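Local atomic coordinates of cytochrome c' (Rhodopseudomonas palustris, PDB entry 1MQV), a protein that carries a covalently bound, high-spin heme without a sixth ligand and has electron transfer activity, though its exact function is not known. Residues A[112-115]-A[116-120]. The protein carries 3 engineered substitutions. Numbering follows the deposited sequence.
Sequences NCKS and CHDDF. With HEC (heme c), chain C.
Cys113 and His117 sit one helical turn apart on helix 99-120, both fastened to the same heme; with Cys116 they form the tight side of the contact, held hard against the porphyrin, both cysteines buried. The carbonyl oxygen of Cys113 takes the backbone N-H of His117 at 3.0 Å (O to N), and sits over one face of the imidazole, 3.1 Å from its plane and nearer the CG-ND1 side than the middle. His117 NE2 binds the heme iron at 2.1 Å, the ring's edge turned to the porphyrin. Cys113 SG is bonded to heme CAB at 1.9 Å, and Cys116 SG makes the matching thioether to CAC. The two sulfurs leave the helix by different torsions: SG of Cys113 runs beside its backbone N (chi1 -47°), whereas that of Cys116 stands opposite its own N (chi1 -179°), and they reach substituents on neighbouring pyrroles, B and C. This is the CXXCH heme-attachment motif, here in the last helix of the four-helix bundle of a cytochrome c', with His117 as axial ligand. Asn112 is buried too, but its side chain turns to helix 75-95, packing on Leu81 and Leu85, and its ND2 hydrogen-bonds to Val109 O.

The outer side, with Lys114 and Ser115, is exposed and looser. Lys114 runs out extended and bends only at its last torsion, which brings NZ to the carboxylate of Asp118: 3.0 Å to OD2 and 3.2 Å to OD1, on the syn side of both oxygens. An alanine in place of Asp118 would probably leave the Lys114 ammonium without its mate on this turn and its long chain free to swing into solvent. Farther round, a water donates to Ser115 O and Asp119 OD2, each at 2.8 Å, and the same OD2 forms a salt bridge with Lys77.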
# COMPACT_ATOMS: atom_id res chain seq x y z
N ASN A 112 3.58 2.05 6.73
CA ASN A 112 3.82 2.85 5.55
C ASN A 112 2.50 3.42 5.03
O ASN A 112 2.51 4.49 4.43
CB ASN A 112 4.48 1.98 4.48
CG ASN A 112 5.92 1.73 4.78
OD1 ASN A 112 6.72 2.68 4.80
ND2 ASN A 112 6.27 0.46 5.04
N CYS A 113 1.39 2.71 5.25
CA CYS A 113 0.10 3.20 4.73
C CYS A 113 -0.21 4.56 5.39
O CYS A 113 -0.37 5.57 4.70
CB CYS A 113 -1.05 2.21 5.03
SG CYS A 113 -0.67 0.47 4.63
N LYS A 114 -0.28 4.59 6.71
CA LYS A 114 -0.56 5.85 7.43
C LYS A 114 0.47 6.96 7.16
O LYS A 114 0.12 8.16 7.05
CB LYS A 114 -0.63 5.59 8.95
CG LYS A 114 -1.02 6.82 9.77
CD LYS A 114 -1.21 6.49 11.26
CE LYS A 114 -1.37 7.75 12.11
NZ LYS A 114 -2.41 8.72 11.59
N SER A 115 1.75 6.59 7.09
CA SER A 115 2.80 7.56 6.85
C SER A 115 2.57 8.37 5.60
O SER A 115 2.80 9.56 5.58
CB SER A 115 4.16 6.88 6.75
OG SER A 115 4.58 6.50 8.05
N CYS A 116 2.09 7.73 4.55
CA CYS A 116 1.86 8.45 3.33
C CYS A 116 0.51 9.17 3.44
O CYS A 116 0.40 10.33 3.05
CB CYS A 116 1.83 7.50 2.15
SG CYS A 116 1.58 8.38 0.65
N HIS A 117 -0.50 8.48 3.94
CA HIS A 117 -1.82 9.10 4.05
C HIS A 117 -1.78 10.40 4.85
O HIS A 117 -2.39 11.38 4.46
CB HIS A 117 -2.85 8.11 4.63
CG HIS A 117 -3.08 6.92 3.75
ND1 HIS A 117 -3.64 5.75 4.21
CD2 HIS A 117 -2.84 6.72 2.43
CE1 HIS A 117 -3.74 4.88 3.22
NE2 HIS A 117 -3.26 5.45 2.12
N ASP A 118 -1.02 10.44 5.94
CA ASP A 118 -1.01 11.67 6.71
C ASP A 118 -0.49 12.89 5.96
O ASP A 118 -0.88 13.99 6.31
CB ASP A 118 -0.25 11.49 8.02
CG ASP A 118 -0.95 10.54 8.98
OD1 ASP A 118 -2.18 10.36 8.89
OD2 ASP A 118 -0.27 9.98 9.86
N ASP A 119 0.36 12.70 4.94
CA ASP A 119 0.87 13.83 4.19
C ASP A 119 0.25 14.06 2.83
O ASP A 119 0.15 15.20 2.37
CB ASP A 119 2.39 13.70 3.93
CG ASP A 119 3.26 14.03 5.16
OD1 ASP A 119 2.86 14.89 5.96
OD2 ASP A 119 4.36 13.43 5.32
N PHE A 120 -0.24 12.99 2.21
CA PHE A 120 -0.66 13.09 0.81
C PHE A 120 -2.07 12.65 0.44
O PHE A 120 -2.39 12.65 -0.76
CB PHE A 120 0.34 12.27 0.00
CG PHE A 120 1.78 12.72 0.20
CD1 PHE A 120 2.20 13.95 -0.27
CD2 PHE A 120 2.71 11.89 0.84
CE1 PHE A 120 3.54 14.38 -0.12
CE2 PHE A 120 4.05 12.32 0.99
CZ PHE A 120 4.46 13.56 0.51
FE HEC C . -3.24 4.54 0.21
CHA HEC C . -5.93 5.83 -1.33
CHB HEC C . -5.08 1.79 1.10
CHC HEC C . -0.41 2.88 1.08
CHD HEC C . -1.20 7.13 -1.08
NA HEC C . -5.18 3.93 -0.06
C1A HEC C . -6.12 4.64 -0.74
C2A HEC C . -7.34 3.92 -0.72
C3A HEC C . -7.15 2.74 0.01
C4A HEC C . -5.76 2.78 0.40
CMA HEC C . -8.04 1.60 0.41
CAA HEC C . -8.66 4.40 -1.30
CBA HEC C . -8.76 3.95 -2.74
CGA HEC C . -10.15 4.24 -3.32
O1A HEC C . -10.95 3.29 -3.40
O2A HEC C . -10.43 5.40 -3.69
NB HEC C . -2.85 2.77 0.94
C1B HEC C . -3.72 1.79 1.38
C2B HEC C . -3.05 0.70 2.11
C3B HEC C . -1.74 1.00 2.11
C4B HEC C . -1.61 2.28 1.35
CMB HEC C . -3.80 -0.51 2.76
CAB HEC C . -0.63 0.27 2.73
CBB HEC C . -0.42 -1.10 2.55
NC HEC C . -1.26 4.89 -0.03
C1C HEC C . -0.21 4.10 0.42
C2C HEC C . 1.04 4.72 0.22
C3C HEC C . 0.87 5.95 -0.36
C4C HEC C . -0.62 6.02 -0.51
CMC HEC C . 2.41 4.20 0.79
CAC HEC C . 1.77 7.03 -0.72
CBC HEC C . 3.19 6.71 -0.94
ND HEC C . -3.46 6.18 -0.96
C1D HEC C . -2.61 7.20 -1.30
C2D HEC C . -3.32 8.31 -1.98
C3D HEC C . -4.64 7.91 -2.03
C4D HEC C . -4.73 6.59 -1.41
CMD HEC C . -2.56 9.46 -2.70
CAD HEC C . -5.80 8.75 -2.75
CBD HEC C . -5.86 8.14 -4.19
CGD HEC C . -6.78 8.98 -5.07
O1D HEC C . -7.85 9.32 -4.54
O2D HEC C . -6.42 9.30 -6.22
O HOH W 1 4.91 10.83 4.35